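PDB 2W1K: putative sortase from Streptococcus pneumoniae, which probably catalyses the covalent linkage of pilin subunits during assembly of the pneumococcal pilus fibre, as a cysteine transpeptidase of the class C sortases. Local coordinates for residues Gly65-Pro70 against Glu76-Gly81; Asp132-Asp137 against Asn168-Ile173. One frame throughout, in Å; residues are numbered along the deposited sequence.

Interaction 1: residues Gly65-Pro70 against Glu76-Gly81; sequences GYLSIP and EPVYLG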
ATOM      1  N   GLY A  65       1.450  -3.653  -7.002  1.00 25.90           N
ATOM      2  CA  GLY A  65       0.225  -4.314  -6.489  1.00 28.41           C
ATOM      3  C   GLY A  65      -0.989  -3.463  -6.796  1.00 29.50           C
ATOM      4  O   GLY A  65      -0.850  -2.341  -7.312  1.00 29.73           O
ATOM      5  N   TYR A  66      -2.184  -4.009  -6.536  1.00 29.37           N
ATOM      6  CA  TYR A  66      -3.398  -3.202  -6.563  1.00 29.68           C
ATOM      7  C   TYR A  66      -4.079  -3.192  -5.229  1.00 30.20           C
ATOM      8  O   TYR A  66      -4.161  -4.238  -4.556  1.00 30.75           O
ATOM      9  CB  TYR A  66      -4.422  -3.673  -7.627  1.00 29.33           C
ATOM     10  CG  TYR A  66      -4.237  -2.906  -8.871  1.00 31.80           C
ATOM     11  CD1 TYR A  66      -3.216  -3.274  -9.718  1.00 40.01           C
ATOM     12  CD2 TYR A  66      -5.076  -1.866  -9.245  1.00 37.08           C
ATOM     13  CE1 TYR A  66      -2.985  -2.643 -10.875  1.00 39.74           C
ATOM     14  CE2 TYR A  66      -4.828  -1.158 -10.470  1.00 37.07           C
ATOM     15  CZ  TYR A  66      -3.777  -1.598 -11.221  1.00 38.07           C
ATOM     16  OH  TYR A  66      -3.382  -1.079 -12.401  1.00 48.54           O
ATOM     17  N   LEU A  67      -4.641  -2.039  -4.896  1.00 28.29           N
ATOM     18  CA  LEU A  67      -5.216  -1.879  -3.596  1.00 29.72           C
ATOM     19  C   LEU A  67      -6.691  -1.411  -3.745  1.00 30.08           C
ATOM     20  O   LEU A  67      -7.031  -0.502  -4.544  1.00 29.16           O
ATOM     21  CB  LEU A  67      -4.382  -0.857  -2.773  1.00 28.66           C
ATOM     22  CG  LEU A  67      -4.844  -0.616  -1.317  1.00 27.00           C
ATOM     23  CD1 LEU A  67      -3.655  -0.129  -0.486  1.00 29.30           C
ATOM     24  CD2 LEU A  67      -5.961   0.488  -1.217  1.00 31.76           C
ATOM     25  N   SER A  68      -7.552  -1.986  -2.940  1.00 29.84           N
ATOM     26  CA  SER A  68      -8.951  -1.694  -3.098  1.00 28.52           C
ATOM     27  C   SER A  68      -9.590  -1.513  -1.724  1.00 29.50           C
ATOM     28  O   SER A  68      -9.261  -2.245  -0.797  1.00 29.18           O
ATOM     29  CB  SER A  68      -9.619  -2.825  -3.890  1.00 29.01           C
ATOM     30  OG  SER A  68     -10.994  -2.736  -3.756  1.00 25.20           O
ATOM     31  N   ILE A  69     -10.410  -0.457  -1.554  1.00 28.55           N
ATOM     32  CA  ILE A  69     -11.188  -0.307  -0.301  1.00 29.71           C
ATOM     33  C   ILE A  69     -12.629  -0.031  -0.745  1.00 29.79           C
ATOM     34  O   ILE A  69     -12.983   1.133  -1.013  1.00 30.41           O
ATOM     35  CB  ILE A  69     -10.738   0.911   0.563  1.00 29.54           C
ATOM     36  CG1 ILE A  69      -9.249   0.911   0.805  1.00 28.98           C
ATOM     37  CG2 ILE A  69     -11.617   1.100   1.760  1.00 27.98           C
ATOM     38  CD1 ILE A  69      -8.808   1.912   1.795  1.00 32.63           C
ATOM     39  N   PRO A  70     -13.388  -1.098  -0.950  1.00 29.98           N
ATOM     40  CA  PRO A  70     -14.723  -1.013  -1.526  1.00 32.15           C
ATOM     41  C   PRO A  70     -15.625  -0.014  -0.816  1.00 33.18           C
ATOM     42  O   PRO A  70     -16.388   0.711  -1.478  1.00 34.36           O
ATOM     43  CB  PRO A  70     -15.299  -2.479  -1.425  1.00 29.96           C
ATOM     44  CG  PRO A  70     -13.970  -3.376  -1.394  1.00 29.53           C
ATOM     45  CD  PRO A  70     -12.971  -2.492  -0.634  1.00 30.18           C
ATOM     46  N   GLU A  76      -6.879   1.232  -6.743  1.00 29.35           N
ATOM     47  CA  GLU A  76      -5.738   1.951  -7.320  1.00 29.02           C
ATOM     48  C   GLU A  76      -4.468   1.088  -7.461  1.00 29.47           C
ATOM     49  O   GLU A  76      -4.186   0.216  -6.629  1.00 29.73           O
ATOM     50  CB  GLU A  76      -5.382   3.107  -6.371  1.00 30.05           C
ATOM     51  CG  GLU A  76      -6.335   4.239  -6.230  1.00 29.48           C
ATOM     52  CD  GLU A  76      -6.477   5.059  -7.550  1.00 34.11           C
ATOM     53  OE1 GLU A  76      -5.524   5.108  -8.378  1.00 35.46           O
ATOM     54  OE2 GLU A  76      -7.560   5.632  -7.774  1.00 31.43           O
ATOM     55  N   PRO A  77      -3.674   1.352  -8.497  1.00 29.19           N
ATOM     56  CA  PRO A  77      -2.329   0.782  -8.473  1.00 27.71           C
ATOM     57  C   PRO A  77      -1.479   1.240  -7.325  1.00 27.74           C
ATOM     58  O   PRO A  77      -1.565   2.383  -6.829  1.00 27.24           O
ATOM     59  CB  PRO A  77      -1.719   1.290  -9.787  1.00 27.46           C
ATOM     60  CG  PRO A  77      -2.516   2.564 -10.032  1.00 28.62           C
ATOM     61  CD  PRO A  77      -3.868   2.276  -9.637  1.00 27.74           C
ATOM     62  N   VAL A  78      -0.616   0.349  -6.872  1.00 28.02           N
ATOM     63  CA  VAL A  78       0.379   0.793  -5.903  1.00 26.32           C
ATOM     64  C   VAL A  78       1.786   0.773  -6.550  1.00 28.75           C
ATOM     65  O   VAL A  78       2.264  -0.313  -7.111  1.00 28.01           O
ATOM     66  CB  VAL A  78       0.365  -0.130  -4.622  1.00 27.15           C
ATOM     67  CG1 VAL A  78       1.427   0.325  -3.578  1.00 24.30           C
ATOM     68  CG2 VAL A  78      -1.084  -0.200  -4.006  1.00 25.02           C
ATOM     69  N   TYR A  79       2.467   1.923  -6.434  1.00 26.30           N
ATOM     70  CA  TYR A  79       3.868   2.025  -6.916  1.00 26.15           C
ATOM     71  C   TYR A  79       4.877   1.935  -5.786  1.00 23.85           C
ATOM     72  O   TYR A  79       4.565   2.004  -4.619  1.00 24.46           O
ATOM     73  CB  TYR A  79       4.096   3.317  -7.731  1.00 24.78           C
ATOM     74  CG  TYR A  79       3.261   3.381  -9.011  1.00 25.81           C
ATOM     75  CD1 TYR A  79       3.672   2.805 -10.186  1.00 26.74           C
ATOM     76  CD2 TYR A  79       2.019   3.972  -8.979  1.00 30.39           C
ATOM     77  CE1 TYR A  79       2.879   2.811 -11.312  1.00 26.89           C
ATOM     78  CE2 TYR A  79       1.236   3.983 -10.070  1.00 26.62           C
ATOM     79  CZ  TYR A  79       1.663   3.423 -11.221  1.00 24.98           C
ATOM     80  OH  TYR A  79       0.831   3.553 -12.307  1.00 26.98           O
ATOM     81  N   LEU A  80       6.126   1.751  -6.145  1.00 27.78           N
ATOM     82  CA  LEU A  80       7.203   1.692  -5.131  1.00 28.38           C
ATOM     83  C   LEU A  80       7.961   3.019  -4.989  1.00 28.47           C
ATOM     84  O   LEU A  80       8.734   3.441  -5.924  1.00 27.32           O
ATOM     85  CB  LEU A  80       8.207   0.594  -5.532  1.00 26.94           C
ATOM     86  CG  LEU A  80       7.591  -0.822  -5.639  1.00 29.43           C
ATOM     87  CD1 LEU A  80       8.739  -1.799  -6.016  1.00 23.80           C
ATOM     88  CD2 LEU A  80       6.913  -1.214  -4.285  1.00 25.48           C
ATOM     89  N   GLY A  81       7.928   3.574  -3.777  1.00 28.14           N
ATOM     90  CA  GLY A  81       8.564   4.876  -3.550  1.00 27.47           C
ATOM     91  C   GLY A  81       7.653   6.096  -3.748  1.00 27.68           C
ATOM     92  O   GLY A  81       7.046   6.265  -4.772  1.00 27.97           O
TER

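Interaction 2: residues Asp132-Asp137 against Asn168-Ile173; sequences DALYYD and NIMTLI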
ATOM      1  N   ASP A 132     -13.802  -2.185   8.475  1.00 35.60           N
ATOM      2  CA  ASP A 132     -13.946  -2.045   7.072  1.00 35.64           C
ATOM      3  C   ASP A 132     -12.809  -2.793   6.407  1.00 34.88           C
ATOM      4  O   ASP A 132     -11.666  -2.864   6.925  1.00 35.47           O
ATOM      5  CB  ASP A 132     -13.923  -0.557   6.684  1.00 36.29           C
ATOM      6  CG  ASP A 132     -15.249   0.151   6.989  1.00 38.31           C
ATOM      7  OD1 ASP A 132     -16.235  -0.550   7.362  1.00 39.75           O
ATOM      8  OD2 ASP A 132     -15.310   1.381   6.764  1.00 33.45           O
ATOM      9  N   ALA A 133     -13.102  -3.309   5.212  1.00 33.05           N
ATOM     10  CA  ALA A 133     -12.183  -4.232   4.527  1.00 31.59           C
ATOM     11  C   ALA A 133     -11.271  -3.458   3.554  1.00 32.57           C
ATOM     12  O   ALA A 133     -11.666  -2.396   3.046  1.00 33.34           O
ATOM     13  CB  ALA A 133     -13.021  -5.297   3.790  1.00 28.36           C
ATOM     14  N   LEU A 134     -10.068  -3.976   3.316  1.00 32.00           N
ATOM     15  CA  LEU A 134      -9.136  -3.492   2.302  1.00 30.43           C
ATOM     16  C   LEU A 134      -8.674  -4.809   1.694  1.00 30.67           C
ATOM     17  O   LEU A 134      -8.367  -5.787   2.425  1.00 26.97           O
ATOM     18  CB  LEU A 134      -7.983  -2.778   3.022  1.00 29.04           C
ATOM     19  CG  LEU A 134      -6.797  -2.268   2.189  1.00 30.94           C
ATOM     20  CD1 LEU A 134      -6.055  -1.031   2.766  1.00 33.63           C
ATOM     21  CD2 LEU A 134      -5.777  -3.366   1.901  1.00 33.49           C
ATOM     22  N   TYR A 135      -8.647  -4.846   0.368  1.00 30.27           N
ATOM     23  CA  TYR A 135      -8.126  -6.000  -0.340  1.00 30.18           C
ATOM     24  C   TYR A 135      -6.872  -5.584  -1.148  1.00 31.62           C
ATOM     25  O   TYR A 135      -6.875  -4.511  -1.818  1.00 28.84           O
ATOM     26  CB  TYR A 135      -9.165  -6.529  -1.289  1.00 29.32           C
ATOM     27  CG  TYR A 135     -10.417  -7.007  -0.561  1.00 29.96           C
ATOM     28  CD1 TYR A 135     -10.425  -8.222   0.072  1.00 28.46           C
ATOM     29  CD2 TYR A 135     -11.601  -6.213  -0.503  1.00 31.43           C
ATOM     30  CE1 TYR A 135     -11.523  -8.680   0.698  1.00 29.55           C
ATOM     31  CE2 TYR A 135     -12.741  -6.640   0.184  1.00 29.43           C
ATOM     32  CZ  TYR A 135     -12.701  -7.906   0.747  1.00 32.09           C
ATOM     33  OH  TYR A 135     -13.768  -8.455   1.407  1.00 34.90           O
ATOM     34  N   TYR A 136      -5.831  -6.450  -1.107  1.00 27.81           N
ATOM     35  CA  TYR A 136      -4.610  -6.095  -1.726  1.00 26.92           C
ATOM     36  C   TYR A 136      -4.272  -7.202  -2.726  1.00 27.05           C
ATOM     37  O   TYR A 136      -4.125  -8.347  -2.352  1.00 29.34           O
ATOM     38  CB  TYR A 136      -3.470  -5.915  -0.628  1.00 24.86           C
ATOM     39  CG  TYR A 136      -2.174  -5.589  -1.281  1.00 24.81           C
ATOM     40  CD1 TYR A 136      -1.870  -4.280  -1.651  1.00 25.85           C
ATOM     41  CD2 TYR A 136      -1.241  -6.595  -1.600  1.00 28.96           C
ATOM     42  CE1 TYR A 136      -0.680  -3.949  -2.331  1.00 27.00           C
ATOM     43  CE2 TYR A 136      -0.064  -6.294  -2.320  1.00 22.65           C
ATOM     44  CZ  TYR A 136       0.219  -4.975  -2.645  1.00 27.07           C
ATOM     45  OH  TYR A 136       1.313  -4.668  -3.406  1.00 24.85           O
ATOM     46  N   ASP A 137      -4.030  -6.883  -3.982  1.00 27.36           N
ATOM     47  CA  ASP A 137      -3.780  -7.942  -4.945  1.00 26.69           C
ATOM     48  C   ASP A 137      -2.318  -7.951  -5.427  1.00 27.31           C
ATOM     49  O   ASP A 137      -1.858  -6.921  -5.988  1.00 25.72           O
ATOM     50  CB  ASP A 137      -4.784  -7.746  -6.083  1.00 23.45           C
ATOM     51  CG  ASP A 137      -4.751  -8.852  -7.096  1.00 31.30           C
ATOM     52  OD1 ASP A 137      -3.842  -9.731  -7.065  1.00 31.91           O
ATOM     53  OD2 ASP A 137      -5.679  -8.826  -7.968  1.00 34.46           O
ATOM     54  N   ASN A 168       0.658  -8.047  11.889  1.00 31.18           N
ATOM     55  CA  ASN A 168       0.935  -7.815  10.504  1.00 31.62           C
ATOM     56  C   ASN A 168      -0.034  -6.700  10.058  1.00 30.56           C
ATOM     57  O   ASN A 168      -1.253  -6.912  10.045  1.00 30.86           O
ATOM     58  CB  ASN A 168       0.764  -9.106   9.687  1.00 27.50           C
ATOM     59  CG  ASN A 168       1.205  -8.950   8.243  1.00 29.73           C
ATOM     60  OD1 ASN A 168       0.484  -8.391   7.406  1.00 27.56           O
ATOM     61  ND2 ASN A 168       2.392  -9.474   7.922  1.00 22.68           N
ATOM     62  N   ILE A 169       0.527  -5.557   9.646  1.00 29.31           N
ATOM     63  CA  ILE A 169      -0.245  -4.339   9.496  1.00 28.89           C
ATOM     64  C   ILE A 169       0.006  -3.694   8.167  1.00 29.94           C
ATOM     65  O   ILE A 169       1.112  -3.790   7.645  1.00 29.53           O
ATOM     66  CB  ILE A 169       0.178  -3.336  10.588  1.00 28.64           C
ATOM     67  CG1 ILE A 169       0.039  -3.977  11.992  1.00 29.15           C
ATOM     68  CG2 ILE A 169      -0.625  -2.030  10.485  1.00 26.83           C
ATOM     69  CD1 ILE A 169      -1.440  -4.233  12.541  1.00 26.71           C
ATOM     70  N   MET A 170      -1.026  -3.090   7.604  1.00 28.56           N
ATOM     71  CA  MET A 170      -0.842  -2.178   6.499  1.00 30.31           C
ATOM     72  C   MET A 170      -1.324  -0.814   6.985  1.00 30.12           C
ATOM     73  O   MET A 170      -2.484  -0.742   7.522  1.00 30.25           O
ATOM     74  CB  MET A 170      -1.696  -2.563   5.284  1.00 30.06           C
ATOM     75  CG  MET A 170      -1.480  -1.608   4.083  1.00 30.33           C
ATOM     76  SD  MET A 170      -2.270  -2.250   2.609  1.00 32.42           S
ATOM     77  CE  MET A 170      -0.917  -3.284   2.008  1.00 27.26           C
ATOM     78  N   THR A 171      -0.454   0.201   6.906  1.00 27.10           N
ATOM     79  CA  THR A 171      -0.850   1.541   7.417  1.00 27.53           C
ATOM     80  C   THR A 171      -0.991   2.472   6.217  1.00 28.23           C
ATOM     81  O   THR A 171      -0.099   2.511   5.328  1.00 27.18           O
ATOM     82  CB  THR A 171       0.157   2.136   8.421  1.00 30.02           C
ATOM     83  OG1 THR A 171       0.226   1.277   9.584  1.00 29.11           O
ATOM     84  CG2 THR A 171      -0.187   3.640   8.833  1.00 25.35           C
ATOM     85  N   LEU A 172      -2.170   3.114   6.102  1.00 28.62           N
ATOM     86  CA  LEU A 172      -2.443   4.126   5.054  1.00 29.98           C
ATOM     87  C   LEU A 172      -2.071   5.524   5.600  1.00 31.64           C
ATOM     88  O   LEU A 172      -2.471   5.896   6.715  1.00 31.36           O
ATOM     89  CB  LEU A 172      -3.908   4.092   4.662  1.00 28.70           C
ATOM     90  CG  LEU A 172      -4.301   3.029   3.628  1.00 32.82           C
ATOM     91  CD1 LEU A 172      -3.438   1.801   3.326  1.00 28.87           C
ATOM     92  CD2 LEU A 172      -5.755   2.765   3.373  1.00 32.65           C
ATOM     93  N   ILE A 173      -1.324   6.315   4.813  1.00 32.08           N
ATOM     94  CA  ILE A 173      -0.973   7.656   5.291  1.00 31.03           C
ATOM     95  C   ILE A 173      -1.372   8.700   4.252  1.00 29.49           C
ATOM     96  O   ILE A 173      -1.146   8.515   3.063  1.00 26.08           O
ATOM     97  CB  ILE A 173       0.574   7.803   5.569  1.00 31.96           C
ATOM     98  CG1 ILE A 173       0.838   9.206   6.178  1.00 29.10           C
ATOM     99  CG2 ILE A 173       1.393   7.499   4.261  1.00 31.43           C
ATOM    100  CD1 ILE A 173       2.271   9.368   6.798  1.00 27.63           C
TER

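Interaction 1: residues Gly65-Pro70 against Glu76-Gly81
Val-78 holds CG1 anti to its backbone nitrogen (chi1 180°), which turns the other methyl, CG2, back beside that nitrogen and against Leu-67 CB, 3.6 Å away. Tyr-66 turns its ring instead with a chi1 of -94°, well off a staggered value, and the ring comes to lie across Pro-77. The proline CA stands 3.8 Å from the ring centroid, close to its normal, a CH-pi contact over the face; alongside, Tyr-66 CE2 meets Pro-77 CD at 3.7 Å. Tyr-66 and Pro-77 form a non-hydrogen-bonded pair between two hydrogen-bonded ones. In the first of these, Val-78 N donates to Gly-65 O at 2.7 Å, whereas the return bond from Gly-65 N to Val-78 O is weak, at 3.4 Å. In the second, Leu-67 N to Glu-76 O measures 2.9 Å and Glu-76 N to Leu-67 O 2.8 Å. Tyr-66 and Pro-77 share one sheet face, where His-9 and Phe-12 of helix 5-15 also meet the tyrosine ring; Leu-67, Glu-76 and Val-78 point to the other. The two strands run at 134° to each other, a strongly twisted antiparallel beta hairpin made of the first two strands of the sortase beta barrel.

Interaction 2: residues Asp132-Asp137 against Asn168-Ile173
Leu-134, Tyr-136, Met-170 and Leu-172 illustrate how two strands not paired with each other can be joined by side chains alone. Their axes stay 10.6 Å apart at the closest and run at 101° to one another, and even the nearest pair of CA atoms, those of Leu-134 and Met-170, is separated by 9.4 Å. The gap is bridged by apolar groups.

The thioether makes the first kind of contact. Met-170 extends its CG anti to the backbone nitrogen (chi1 -179°) and then bends at chi3 (-87°), so that sulfur and terminal methyl serve different partners. Met-170 SD lies 3.7 Å from Leu-134 CD2, while Met-170 CE approaches the aromatic ring obliquely, 3.9 Å from Tyr-136 CD1. The methionine chain crosses both of these side chains at about a right angle.

Branched aliphatic groups make the second. Leu-134 and Leu-172 reach toward each other tip to tip, and Leu-134 CD1 stands 3.9 Å from both Leu-172 CD1 and Leu-172 CD2. Leu-134 thus divides its two methyls, CD1 going chiefly to the leucine and CD2 to the methionine sulfur.

All four residues are buried in the apolar interior of the sortase beta barrel, between strands not adjacent in the sheet. Phe-189 of strand 183-196 packs on both leucines, Leu-67 of strand 65-69 touches Leu-134 and Met-170, and Ile-69 touches both leucines. On the other side of strand 168-176, Thr-171 and Ile-173 pack on Val-109 of strand 106-111, while strand 133-137 pairs through its backbone with strands 65-69 and 141-153.

How the interactions relate
Strand 65-69 connects the two interactions, whose centres lie 10 Å apart. One edge of it carries the hairpin of interaction 1, and the other probably hydrogen-bonds antiparallel to strand 133-137 of interaction 2, with Tyr-66 O 2.7 Å from Asp-137 N and Ser-68 N 2.8 Å from Tyr-135 O. Side chains extend the link: Ile-69 CD1 packs 3.5 Å from Leu-172 CD2, and Tyr-136 OH lies 3.3 Å from Gly-65 CA. Sheet pairing and interior packing therefore act together, one joining neighbouring strands, the other spanning the barrel. Strand 168-176, which enters interaction 2, probably carries the catalytic cysteine near its C-terminal end, as in other sortases.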